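Local atomic coordinates of MUTM (fpg) protein (Thermus thermophilus, PDB entry 1EE8), a protein that belongs to the Fpg/MutM family, combining a beta-rich N-terminal domain with a helical H2TH domain and a zinc finger. Residues R34-A39 and G102-V107; E63-L68 and G110-I115; N161-E166 and E196-A201; A171-F176 and A187-R192. All blocks are in the same frame, centred on the assembly; numbering follows the deposited sequence.

Contact 1: residues R34-A39 and G102-V107; sequences RNTALA and GRLFGV
Arg34 and Phe105 form a parallel beta bridge that adds the short strand 33-34 to the edge of the large mixed sheet of the N-terminal domain, alongside strand 103-108. Two backbone hydrogen bonds define it. Arg34 N donates to Leu104 O at 3.0 Å, and Gly106 N donates to Arg34 O at 2.8 Å with an N-H...O angle of 158°. One residue thus uses both its N-H and its carbonyl to grip the peptide groups before and after Phe105, as a parallel bridge requires. Phe105 itself turns its backbone bonding to Val65 of strand 62-67.

On the face carrying both side chains, Arg34 and Phe105 run side by side in the same direction. Arg34 NH1 lies at the ring edge, 3.4 Å from Phe105 CE1, with the guanidinium and ring planes 72° apart, so there is no flat stack. The chain of Arg34 is extended from CG to NE, and its NE is satisfied by Ala31 O. Arg103 turns its own guanidinium back, NH2 donating to Gly102 O at 2.8 Å and also to Arg100 O. These bonds to carbonyl oxygens may help two like charges tolerate the 4.4 Å between Arg34 NH2 and Arg103 NE.

Beyond the bridge the chain leaves the strand, and Ala39 N bonds back to Thr36 O. Leu38 CD2 lies 4.0 Å from Gly106 O, and the residue also packs on Ala37 of the second subunit. Because Gly106 has no side chain, the carbonyl of Asn35 can sit over its backbone in a CA-H...O contact: Asn35 O is 3.2 Å from Gly106 CA, with 155° at the hydrogen.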
loop_
_atom_site.group_PDB
_atom_site.type_symbol
_atom_site.label_atom_id
_atom_site.label_comp_id
_atom_site.label_asym_id
_atom_site.label_seq_id
_atom_site.Cartn_x
_atom_site.Cartn_y
_atom_site.Cartn_z
ATOM N N ARG A 34 -2.356 4.509 8.758
ATOM C CA ARG A 34 -2.203 4.835 7.350
ATOM C C ARG A 34 -1.335 3.928 6.506
ATOM O O ARG A 34 -0.227 3.557 6.905
ATOM C CB ARG A 34 -1.679 6.261 7.237
ATOM C CG ARG A 34 -2.533 7.273 7.969
ATOM C CD ARG A 34 -1.791 8.590 8.160
ATOM N NE ARG A 34 -2.531 9.474 9.055
ATOM C CZ ARG A 34 -1.985 10.462 9.759
ATOM N NH1 ARG A 34 -0.682 10.701 9.678
ATOM N NH2 ARG A 34 -2.747 11.213 10.546
ATOM N N ASN A 35 -1.854 3.590 5.327
ATOM C CA ASN A 35 -1.141 2.757 4.368
ATOM C C ASN A 35 -0.617 1.461 4.961
ATOM O O ASN A 35 0.480 1.027 4.625
ATOM C CB ASN A 35 0.030 3.552 3.776
ATOM C CG ASN A 35 -0.422 4.838 3.113
ATOM O OD1 ASN A 35 -0.040 5.939 3.523
ATOM N ND2 ASN A 35 -1.245 4.706 2.087
ATOM N N THR A 36 -1.391 0.832 5.834
ATOM C CA THR A 36 -0.939 -0.417 6.438
ATOM C C THR A 36 -0.949 -1.586 5.445
ATOM O O THR A 36 -0.219 -2.554 5.629
ATOM C CB THR A 36 -1.788 -0.782 7.675
ATOM O OG1 THR A 36 -3.167 -0.890 7.298
ATOM C CG2 THR A 36 -1.644 0.287 8.743
ATOM N N ALA A 37 -1.753 -1.490 4.388
ATOM C CA ALA A 37 -1.820 -2.567 3.391
ATOM C C ALA A 37 -0.446 -2.789 2.757
ATOM O O ALA A 37 -0.139 -3.869 2.257
ATOM C CB ALA A 37 -2.842 -2.228 2.310
ATOM N N LEU A 38 0.382 -1.755 2.798
ATOM C CA LEU A 38 1.719 -1.825 2.233
ATOM C C LEU A 38 2.549 -2.902 2.916
ATOM O O LEU A 38 3.394 -3.551 2.293
ATOM C CB LEU A 38 2.402 -0.471 2.401
ATOM C CG LEU A 38 3.262 0.026 1.248
ATOM C CD1 LEU A 38 2.396 0.185 0.019
ATOM C CD2 LEU A 38 3.908 1.347 1.630
ATOM N N ALA A 39 2.296 -3.090 4.204
ATOM C CA ALA A 39 3.028 -4.054 5.019
ATOM C C ALA A 39 2.538 -5.492 4.929
ATOM O O ALA A 39 3.264 -6.418 5.292
ATOM C CB ALA A 39 2.988 -3.604 6.484
ATOM N N GLY A 102 -2.071 6.655 19.618
ATOM C CA GLY A 102 -1.173 5.865 18.798
ATOM C C GLY A 102 -1.448 6.014 17.309
ATOM O O GLY A 102 -2.559 6.340 16.896
ATOM N N ARG A 103 -0.423 5.778 16.499
ATOM C CA ARG A 103 -0.554 5.865 15.054
ATOM C C ARG A 103 0.272 4.755 14.417
ATOM O O ARG A 103 1.221 4.264 15.020
ATOM C CB ARG A 103 -0.043 7.222 14.553
ATOM C CG ARG A 103 -0.845 8.428 15.031
ATOM C CD ARG A 103 -2.150 8.555 14.271
ATOM N NE ARG A 103 -2.895 9.754 14.657
ATOM C CZ ARG A 103 -3.558 9.890 15.803
ATOM N NH1 ARG A 103 -4.205 11.020 16.069
ATOM N NH2 ARG A 103 -3.588 8.898 16.681
ATOM N N LEU A 104 -0.112 4.349 13.211
ATOM C CA LEU A 104 0.630 3.332 12.471
ATOM C C LEU A 104 0.893 3.932 11.098
ATOM O O LEU A 104 0.025 4.598 10.531
ATOM C CB LEU A 104 -0.175 2.033 12.314
ATOM C CG LEU A 104 -0.310 1.092 13.522
ATOM C CD1 LEU A 104 -1.083 -0.165 13.089
ATOM C CD2 LEU A 104 1.070 0.716 14.067
ATOM N N PHE A 105 2.087 3.694 10.572
ATOM C CA PHE A 105 2.468 4.222 9.269
ATOM C C PHE A 105 3.109 3.160 8.392
ATOM O O PHE A 105 4.153 2.602 8.736
ATOM C CB PHE A 105 3.476 5.362 9.429
ATOM C CG PHE A 105 3.002 6.486 10.296
ATOM C CD1 PHE A 105 2.290 7.551 9.752
ATOM C CD2 PHE A 105 3.292 6.496 11.656
ATOM C CE1 PHE A 105 1.877 8.617 10.553
ATOM C CE2 PHE A 105 2.881 7.562 12.467
ATOM C CZ PHE A 105 2.173 8.623 11.907
ATOM N N GLY A 106 2.480 2.881 7.259
ATOM C CA GLY A 106 3.045 1.928 6.325
ATOM C C GLY A 106 3.853 2.806 5.390
ATOM O O GLY A 106 3.312 3.742 4.800
ATOM N N VAL A 107 5.143 2.538 5.261
ATOM C CA VAL A 107 5.973 3.367 4.392
ATOM C C VAL A 107 7.081 2.588 3.699
ATOM O O VAL A 107 7.513 1.551 4.188
ATOM C CB VAL A 107 6.661 4.495 5.191
ATOM C CG1 VAL A 107 5.620 5.425 5.821
ATOM C CG2 VAL A 107 7.555 3.885 6.255
#

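Contact 2: residues E63-L68 and G110-I115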
loop_
_atom_site.group_PDB
_atom_site.type_symbol
_atom_site.label_atom_id
_atom_site.label_comp_id
_atom_site.label_asym_id
_atom_site.label_seq_id
_atom_site.Cartn_x
_atom_site.Cartn_y
_atom_site.Cartn_z
ATOM N N GLU A 63 8.425 -0.567 5.762
ATOM C CA GLU A 63 8.490 -0.444 7.209
ATOM C C GLU A 63 7.116 -0.102 7.767
ATOM O O GLU A 63 6.380 0.703 7.196
ATOM C CB GLU A 63 9.481 0.649 7.643
ATOM C CG GLU A 63 10.924 0.398 7.237
ATOM C CD GLU A 63 11.881 1.465 7.752
ATOM O OE1 GLU A 63 11.696 2.661 7.428
ATOM O OE2 GLU A 63 12.828 1.104 8.480
ATOM N N LEU A 64 6.759 -0.740 8.873
ATOM C CA LEU A 64 5.502 -0.434 9.522
ATOM C C LEU A 64 5.957 0.312 10.766
ATOM O O LEU A 64 6.519 -0.274 11.690
ATOM C CB LEU A 64 4.741 -1.703 9.897
ATOM C CG LEU A 64 3.356 -1.479 10.516
ATOM C CD1 LEU A 64 2.481 -0.658 9.575
ATOM C CD2 LEU A 64 2.708 -2.825 10.797
ATOM N N VAL A 65 5.745 1.621 10.763
ATOM C CA VAL A 65 6.153 2.435 11.887
ATOM C C VAL A 65 5.004 2.557 12.864
ATOM O O VAL A 65 3.860 2.786 12.466
ATOM C CB VAL A 65 6.605 3.839 11.419
ATOM C CG1 VAL A 65 6.963 4.713 12.623
ATOM C CG2 VAL A 65 7.799 3.699 10.490
ATOM N N ALA A 66 5.312 2.385 14.142
ATOM C CA ALA A 66 4.298 2.483 15.171
ATOM C C ALA A 66 4.672 3.513 16.218
ATOM O O ALA A 66 5.799 3.533 16.720
ATOM C CB ALA A 66 4.078 1.115 15.838
ATOM N N HIS A 67 3.718 4.382 16.523
ATOM C CA HIS A 67 3.884 5.407 17.540
ATOM C C HIS A 67 2.825 5.056 18.574
ATOM O O HIS A 67 1.635 5.081 18.279
ATOM C CB HIS A 67 3.629 6.801 16.961
ATOM C CG HIS A 67 3.412 7.849 18.004
ATOM N ND1 HIS A 67 4.334 8.114 18.996
ATOM C CD2 HIS A 67 2.360 8.671 18.240
ATOM C CE1 HIS A 67 3.859 9.050 19.797
ATOM N NE2 HIS A 67 2.663 9.404 19.361
ATOM N N LEU A 68 3.268 4.715 19.779
ATOM C CA LEU A 68 2.358 4.308 20.843
ATOM C C LEU A 68 1.500 5.416 21.432
ATOM O O LEU A 68 0.324 5.205 21.738
ATOM C CB LEU A 68 3.149 3.620 21.959
ATOM C CG LEU A 68 3.995 2.433 21.487
ATOM C CD1 LEU A 68 4.551 1.676 22.687
ATOM C CD2 LEU A 68 3.147 1.501 20.640
ATOM N N GLY A 110 12.585 4.054 4.880
ATOM C CA GLY A 110 13.245 5.347 4.894
ATOM C C GLY A 110 12.370 6.551 4.584
ATOM O O GLY A 110 12.710 7.674 4.970
ATOM N N ASP A 111 11.249 6.335 3.897
ATOM C CA ASP A 111 10.359 7.439 3.532
ATOM C C ASP A 111 9.571 7.948 4.731
ATOM O O ASP A 111 8.442 7.522 4.983
ATOM C CB ASP A 111 9.404 7.006 2.414
ATOM C CG ASP A 111 8.411 8.097 2.034
ATOM O OD1 ASP A 111 8.756 9.294 2.149
ATOM O OD2 ASP A 111 7.286 7.756 1.603
ATOM N N TYR A 112 10.172 8.882 5.457
ATOM C CA TYR A 112 9.544 9.435 6.646
ATOM C C TYR A 112 8.918 10.808 6.439
ATOM O O TYR A 112 8.686 11.544 7.402
ATOM C CB TYR A 112 10.575 9.474 7.772
ATOM C CG TYR A 112 11.177 8.114 8.075
ATOM C CD1 TYR A 112 12.474 7.997 8.563
ATOM C CD2 TYR A 112 10.445 6.943 7.874
ATOM C CE1 TYR A 112 13.034 6.751 8.846
ATOM C CE2 TYR A 112 10.996 5.691 8.154
ATOM C CZ TYR A 112 12.290 5.607 8.641
ATOM O OH TYR A 112 12.837 4.380 8.929
ATOM N N ARG A 113 8.625 11.142 5.184
ATOM C CA ARG A 113 8.008 12.425 4.851
ATOM C C ARG A 113 6.741 12.664 5.666
ATOM O O ARG A 113 6.343 13.807 5.889
ATOM C CB ARG A 113 7.663 12.484 3.360
ATOM C CG ARG A 113 8.857 12.668 2.436
ATOM C CD ARG A 113 8.420 12.634 0.977
ATOM N NE ARG A 113 7.837 11.345 0.617
ATOM C CZ ARG A 113 7.211 11.098 -0.529
ATOM N NH1 ARG A 113 6.714 9.892 -0.765
ATOM N NH2 ARG A 113 7.075 12.056 -1.441
ATOM N N GLU A 114 6.107 11.581 6.101
ATOM C CA GLU A 114 4.888 11.675 6.893
ATOM C C GLU A 114 5.201 11.639 8.382
ATOM O O GLU A 114 4.356 11.976 9.209
ATOM C CB GLU A 114 3.944 10.526 6.541
ATOM C CG GLU A 114 3.280 10.662 5.179
ATOM C CD GLU A 114 2.598 9.384 4.726
ATOM O OE1 GLU A 114 1.771 9.455 3.793
ATOM O OE2 GLU A 114 2.896 8.308 5.294
ATOM N N ILE A 115 6.425 11.238 8.710
ATOM C CA ILE A 115 6.876 11.140 10.095
ATOM C C ILE A 115 8.212 11.883 10.213
ATOM O O ILE A 115 9.242 11.293 10.542
ATOM C CB ILE A 115 7.088 9.662 10.480
ATOM C CG1 ILE A 115 6.055 8.791 9.759
ATOM C CG2 ILE A 115 6.926 9.485 11.985
ATOM C CD1 ILE A 115 6.392 7.318 9.749
#
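The Tyr112 ring meets the carboxylate of Glu63 at its hydroxyl-bearing edge, the two planes only 16° apart, while Gly110 O lies 3.5 Å above one face of the ring, offset toward its rim. Although the two planes are nearly parallel, the side chains cross at about a right angle. Tyr112 OH donates to Glu63 OE1 at 2.6 Å, meeting the oxygen on its syn side and 18° out of the carboxylate plane. The same oxygen accepts Gly110 N at 3.0 Å, from well above that plane. Two donors from one loop therefore hold a single carboxylate oxygen, while Glu63 OE2 forms a salt bridge with Arg109.

Apolar packing continues along the strand. Val65 and Ile115 reach toward each other tip to tip, Ile115 CD1 standing 3.9 Å from Val65 CB. Val65 CG2 approaches Tyr112 CE2 more loosely, at 4.4 Å.

This joins strand 62-67 to the loop that follows strand 103-108, which includes a type I turn from Tyr112 to Ile115. Phe53 of strand 53-58 and Phe105 of strand 103-108 touch both Val65 and Ile115, and Tyr112 packs on Leu118 and Leu119 of helix 117-120.

Contact 3: residues N161-E166 and E196-A201; sequences NIYADE and EVLAEA
Tyr163 presents its ring to Val197, Leu198 and Ala201, and carries the tight part of this helix-helix contact. Ala201 CB stands 3.3 Å from Tyr163 CE2, a close approach for two carbons, and lies oblique to the ring. Val197 CG1 meets the ring edge in its plane, 3.6 Å from Tyr163 CD2; this methyl is anti to its backbone N (chi1 175°). Leu198 CD2 approaches obliquely near the root of the ring, 3.8 Å from Tyr163 CB, on the other side of the ring plane from Ile162 CG2, which covers one face from within its own helix, 3.8 Å above the centre of the Tyr163 ring. The polar tip is satisfied too, since Tyr163 OH is hydrogen-bonded to Glu5 and Ser207.

Packing slackens toward Glu166, where the nearest approach is 4.0 Å, from CB to Val197 CG1. The chain of Glu166 bends at chi2 (-62°) and its carboxylate leads away from helix 184-203, to the backbone N-H groups of Ala229, Val230 and Tyr231. Ala199, turned from the contact, is exposed, in contrast to the five buried residues that touch.

The segment axes approach to 9.9 Å with their directions 129° apart, between perpendicular and antiparallel. The segments share no hydrogen bond, so apolar contact alone joins them here, with Pro4 of helix 3-17 also touching Tyr163, Leu198 and Ala201. Helix 161-170, probably the second helix of the helix-two-turn-helix motif that gives the H2TH domain its name, packs here on helix 184-203 of the same domain.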
loop_
_atom_site.group_PDB
_atom_site.type_symbol
_atom_site.label_atom_id
_atom_site.label_comp_id
_atom_site.label_asym_id
_atom_site.label_seq_id
_atom_site.Cartn_x
_atom_site.Cartn_y
_atom_site.Cartn_z
ATOM N N ASN A 161 8.459 12.804 30.005
ATOM C CA ASN A 161 8.289 13.329 31.350
ATOM C C ASN A 161 8.904 12.487 32.459
ATOM O O ASN A 161 9.641 13.002 33.301
ATOM C CB ASN A 161 6.801 13.531 31.639
ATOM C CG ASN A 161 6.252 14.786 30.994
ATOM O OD1 ASN A 161 6.825 15.871 31.125
ATOM N ND2 ASN A 161 5.140 14.645 30.284
ATOM N N ILE A 162 8.592 11.195 32.469
ATOM C CA ILE A 162 9.098 10.302 33.508
ATOM C C ILE A 162 10.618 10.307 33.656
ATOM O O ILE A 162 11.149 10.619 34.725
ATOM C CB ILE A 162 8.635 8.847 33.264
ATOM C CG1 ILE A 162 7.114 8.761 33.414
ATOM C CG2 ILE A 162 9.323 7.895 34.250
ATOM C CD1 ILE A 162 6.555 7.369 33.226
ATOM N N TYR A 163 11.319 9.983 32.578
ATOM C CA TYR A 163 12.761 9.919 32.647
ATOM C C TYR A 163 13.468 11.258 32.697
ATOM O O TYR A 163 14.596 11.342 33.186
ATOM C CB TYR A 163 13.261 9.010 31.529
ATOM C CG TYR A 163 12.636 7.645 31.699
ATOM C CD1 TYR A 163 11.613 7.213 30.863
ATOM C CD2 TYR A 163 12.983 6.834 32.784
ATOM C CE1 TYR A 163 10.940 6.017 31.104
ATOM C CE2 TYR A 163 12.312 5.636 33.036
ATOM C CZ TYR A 163 11.292 5.235 32.190
ATOM O OH TYR A 163 10.617 4.065 32.440
ATOM N N ALA A 164 12.822 12.313 32.211
ATOM C CA ALA A 164 13.437 13.632 32.312
ATOM C C ALA A 164 13.402 13.971 33.811
ATOM O O ALA A 164 14.425 14.321 34.403
ATOM C CB ALA A 164 12.649 14.665 31.521
ATOM N N ASP A 165 12.222 13.852 34.419
ATOM C CA ASP A 165 12.065 14.134 35.846
ATOM C C ASP A 165 13.049 13.298 36.685
ATOM O O ASP A 165 13.750 13.829 37.548
ATOM C CB ASP A 165 10.629 13.828 36.307
ATOM C CG ASP A 165 9.618 14.882 35.856
ATOM O OD1 ASP A 165 9.979 15.768 35.055
ATOM O OD2 ASP A 165 8.453 14.817 36.309
ATOM N N GLU A 166 13.114 11.994 36.424
ATOM C CA GLU A 166 14.006 11.133 37.192
ATOM C C GLU A 166 15.488 11.442 36.970
ATOM O O GLU A 166 16.283 11.376 37.898
ATOM C CB GLU A 166 13.723 9.657 36.883
ATOM C CG GLU A 166 12.382 9.153 37.419
ATOM C CD GLU A 166 12.280 9.239 38.936
ATOM O OE1 GLU A 166 11.351 9.911 39.428
ATOM O OE2 GLU A 166 13.124 8.632 39.637
ATOM N N GLU A 196 22.109 6.616 32.870
ATOM C CA GLU A 196 21.942 5.579 33.894
ATOM C C GLU A 196 20.475 5.242 34.134
ATOM O O GLU A 196 20.107 4.075 34.246
ATOM C CB GLU A 196 22.534 6.027 35.227
ATOM C CG GLU A 196 24.018 6.283 35.236
ATOM C CD GLU A 196 24.494 6.714 36.610
ATOM O OE1 GLU A 196 24.334 5.925 37.567
ATOM O OE2 GLU A 196 25.018 7.841 36.735
ATOM N N VAL A 197 19.641 6.270 34.239
ATOM C CA VAL A 197 18.220 6.051 34.479
ATOM C C VAL A 197 17.586 5.279 33.331
ATOM O O VAL A 197 16.812 4.351 33.548
ATOM C CB VAL A 197 17.468 7.391 34.681
ATOM C CG1 VAL A 197 15.973 7.142 34.807
ATOM C CG2 VAL A 197 17.973 8.079 35.934
ATOM N N LEU A 198 17.925 5.650 32.104
ATOM C CA LEU A 198 17.361 4.969 30.948
ATOM C C LEU A 198 17.843 3.528 30.918
ATOM O O LEU A 198 17.048 2.605 30.740
ATOM C CB LEU A 198 17.755 5.695 29.657
ATOM C CG LEU A 198 17.148 7.089 29.444
ATOM C CD1 LEU A 198 17.686 7.688 28.136
ATOM C CD2 LEU A 198 15.619 6.995 29.390
ATOM N N ALA A 199 19.145 3.341 31.113
ATOM C CA ALA A 199 19.730 2.004 31.111
ATOM C C ALA A 199 19.072 1.164 32.202
ATOM O O ALA A 199 18.747 0.000 31.987
ATOM C CB ALA A 199 21.254 2.084 31.339
ATOM N N GLU A 200 18.871 1.764 33.374
ATOM C CA GLU A 200 18.232 1.061 34.479
ATOM C C GLU A 200 16.767 0.747 34.160
ATOM O O GLU A 200 16.295 -0.367 34.398
ATOM C CB GLU A 200 18.322 1.898 35.763
ATOM C CG GLU A 200 19.705 1.884 36.413
ATOM C CD GLU A 200 19.817 2.829 37.599
ATOM O OE1 GLU A 200 18.820 2.979 38.342
ATOM O OE2 GLU A 200 20.910 3.409 37.795
ATOM N N ALA A 201 16.055 1.730 33.613
ATOM C CA ALA A 201 14.647 1.551 33.268
ATOM C C ALA A 201 14.494 0.405 32.274
ATOM O O ALA A 201 13.546 -0.375 32.353
ATOM C CB ALA A 201 14.087 2.835 32.679
#

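Contact 4: residues A171-F176 and A187-R192; sequences ARLSPF and ARRLYR
Arg189 grips the carbonyl of Ala171 side-on with two nitrogens. NE donates to Ala171 O at 3.0 Å with an N-H...O angle of 158°; NH1 donates to the same oxygen at 3.3 Å and less straight, 139°. Ala171 O lies close to the guanidinium plane in both bonds, but the donors reach it differently: NH1 approaches nearly along the C=O axis, whereas NE is tilted from the carbonyl plane. The remaining nitrogen, NH2, forms a salt bridge with Glu185 one turn earlier in the same helix. Bends at chi2 and at chi3 (-59°) fold the Arg189 chain so that NE turns toward the carbonyl.

Outward from this grip the contact becomes mainly apolar. Leu173 CD1 packs 3.7 Å from Leu190 CB, while its other methyl, CD2, sits 3.6 Å from Arg189 NH1, oblique to the guanidinium. Ala171 CB rests against the helix backbone, 3.7 Å from Leu190 CA. Leu190 also touches Phe135 of helix 132-140, and Leu146 and Leu150 of helix 146-152, which places this packing in the H2TH bundle.

Ala171 and Arg172 follow directly on helix 161-170. Arg172, the first residue to leave helical angles, adopts positive phi in a Schellman motif, and its side chain turns away to Phe169 and to Cys261, one of the four cysteines binding the zinc ion. The Arg189 guanidinium, rooted in helix 184-203, thus sits at the C-terminal end of helix 161-170; its charge would be expected to suit the partial negative charge of that helix end, and Glu185 probably offsets part of it.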
loop_
_atom_site.group_PDB
_atom_site.type_symbol
_atom_site.label_atom_id
_atom_site.label_comp_id
_atom_site.label_asym_id
_atom_site.label_seq_id
_atom_site.Cartn_x
_atom_site.Cartn_y
_atom_site.Cartn_z
ATOM N N ALA A 171 20.524 13.819 39.055
ATOM C CA ALA A 171 21.610 14.778 38.853
ATOM C C ALA A 171 21.491 15.992 39.773
ATOM O O ALA A 171 22.341 16.881 39.749
ATOM C CB ALA A 171 21.630 15.235 37.394
ATOM N N ARG A 172 20.432 16.026 40.575
ATOM C CA ARG A 172 20.191 17.125 41.504
ATOM C C ARG A 172 20.201 18.491 40.818
ATOM O O ARG A 172 20.884 19.422 41.258
ATOM C CB ARG A 172 21.228 17.097 42.631
ATOM C CG ARG A 172 21.232 15.793 43.440
ATOM C CD ARG A 172 19.927 15.597 44.194
ATOM N NE ARG A 172 20.038 14.558 45.220
ATOM C CZ ARG A 172 20.001 13.249 44.992
ATOM N NH1 ARG A 172 19.845 12.779 43.760
ATOM N NH2 ARG A 172 20.143 12.402 46.007
ATOM N N LEU A 173 19.426 18.610 39.748
ATOM C CA LEU A 173 19.339 19.856 38.994
ATOM C C LEU A 173 17.901 20.333 38.861
ATOM O O LEU A 173 16.967 19.531 38.762
ATOM C CB LEU A 173 19.946 19.671 37.601
ATOM C CG LEU A 173 21.446 19.390 37.549
ATOM C CD1 LEU A 173 21.875 19.110 36.108
ATOM C CD2 LEU A 173 22.201 20.585 38.117
ATOM N N SER A 174 17.722 21.648 38.859
ATOM C CA SER A 174 16.390 22.209 38.726
ATOM C C SER A 174 15.850 22.005 37.318
ATOM O O SER A 174 16.529 22.285 36.333
ATOM C CB SER A 174 16.400 23.699 39.030
ATOM O OG SER A 174 15.151 24.260 38.696
ATOM N N PRO A 175 14.610 21.510 37.208
ATOM C CA PRO A 175 13.998 21.280 35.900
ATOM C C PRO A 175 13.645 22.613 35.244
ATOM O O PRO A 175 13.560 22.717 34.021
ATOM C CB PRO A 175 12.731 20.494 36.241
ATOM C CG PRO A 175 13.016 19.905 37.596
ATOM C CD PRO A 175 13.745 21.006 38.285
ATOM N N PHE A 176 13.471 23.634 36.075
ATOM C CA PHE A 176 13.048 24.947 35.606
ATOM C C PHE A 176 14.094 26.004 35.272
ATOM O O PHE A 176 13.763 27.027 34.669
ATOM C CB PHE A 176 12.047 25.510 36.615
ATOM C CG PHE A 176 11.094 24.478 37.142
ATOM C CD1 PHE A 176 11.291 23.904 38.397
ATOM C CD2 PHE A 176 10.035 24.030 36.359
ATOM C CE1 PHE A 176 10.452 22.899 38.862
ATOM C CE2 PHE A 176 9.191 23.023 36.818
ATOM C CZ PHE A 176 9.399 22.456 38.070
ATOM N N ALA A 187 26.256 19.930 33.622
ATOM C CA ALA A 187 25.860 19.250 32.394
ATOM C C ALA A 187 26.363 17.815 32.380
ATOM O O ALA A 187 25.675 16.919 31.898
ATOM C CB ALA A 187 26.391 19.998 31.175
ATOM N N ARG A 188 27.568 17.592 32.892
ATOM C CA ARG A 188 28.105 16.234 32.927
ATOM C C ARG A 188 27.285 15.338 33.867
ATOM O O ARG A 188 27.137 14.142 33.617
ATOM C CB ARG A 188 29.581 16.233 33.354
ATOM C CG ARG A 188 30.561 16.592 32.232
ATOM C CD ARG A 188 31.916 15.898 32.414
ATOM N NE ARG A 188 32.835 16.143 31.297
ATOM C CZ ARG A 188 33.445 17.304 31.062
ATOM N NH1 ARG A 188 33.243 18.337 31.868
ATOM N NH2 ARG A 188 34.250 17.435 30.016
ATOM N N ARG A 189 26.763 15.908 34.953
ATOM C CA ARG A 189 25.954 15.124 35.885
ATOM C C ARG A 189 24.644 14.713 35.217
ATOM O O ARG A 189 24.206 13.568 35.330
ATOM C CB ARG A 189 25.633 15.921 37.149
ATOM C CG ARG A 189 26.792 16.095 38.101
ATOM C CD ARG A 189 26.308 16.023 39.542
ATOM N NE ARG A 189 25.307 17.038 39.856
ATOM C CZ ARG A 189 25.578 18.321 40.062
ATOM N NH1 ARG A 189 24.596 19.167 40.344
ATOM N NH2 ARG A 189 26.832 18.756 39.995
ATOM N N LEU A 190 24.023 15.661 34.522
ATOM C CA LEU A 190 22.768 15.402 33.832
ATOM C C LEU A 190 22.979 14.377 32.716
ATOM O O LEU A 190 22.123 13.521 32.468
ATOM C CB LEU A 190 22.211 16.710 33.265
ATOM C CG LEU A 190 20.837 16.635 32.592
ATOM C CD1 LEU A 190 19.856 15.912 33.504
ATOM C CD2 LEU A 190 20.346 18.037 32.279
ATOM N N TYR A 191 24.130 14.462 32.054
ATOM C CA TYR A 191 24.478 13.544 30.970
ATOM C C TYR A 191 24.561 12.122 31.497
ATOM O O TYR A 191 23.994 11.199 30.921
ATOM C CB TYR A 191 25.831 13.938 30.362
ATOM C CG TYR A 191 26.364 12.978 29.314
ATOM C CD1 TYR A 191 25.877 12.993 28.005
ATOM C CD2 TYR A 191 27.351 12.048 29.635
ATOM C CE1 TYR A 191 26.361 12.107 27.042
ATOM C CE2 TYR A 191 27.843 11.160 28.685
ATOM C CZ TYR A 191 27.345 11.195 27.388
ATOM O OH TYR A 191 27.840 10.326 26.440
ATOM N N ARG A 192 25.271 11.957 32.605
ATOM C CA ARG A 192 25.458 10.651 33.220
ATOM C C ARG A 192 24.165 10.108 33.839
ATOM O O ARG A 192 23.825 8.928 33.677
ATOM C CB ARG A 192 26.554 10.763 34.283
ATOM C CG ARG A 192 26.908 9.472 34.986
ATOM C CD ARG A 192 28.056 9.711 35.966
ATOM N NE ARG A 192 28.188 8.629 36.937
ATOM C CZ ARG A 192 29.066 8.629 37.934
ATOM N NH1 ARG A 192 29.891 9.659 38.088
ATOM N NH2 ARG A 192 29.120 7.604 38.777
#

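From the N terminus, segment 34-39 pairs with 102-107 in contact 1, closing a loop of strands. Contact 2 opens within that loop at 63-68 and closes beyond it at 110-115, so the two cross. They also touch: strands 62-67 and 103-108 are neighbours in one sheet, and Phe105 CB packs 3.5 Å from Ile115 CD1. Contacts 3 and 4 come later in the chain, after both of these have closed, on the other side of its centre. Contact 3 joins 161-166 to 196-201, and contact 4, between 171-176 and 187-192, falls wholly within that span; both use helix 184-203. One pair thus ties the N-terminal sheet, the other the H2TH helices, with contacts 2 and 3 about 25 Å apart between centres.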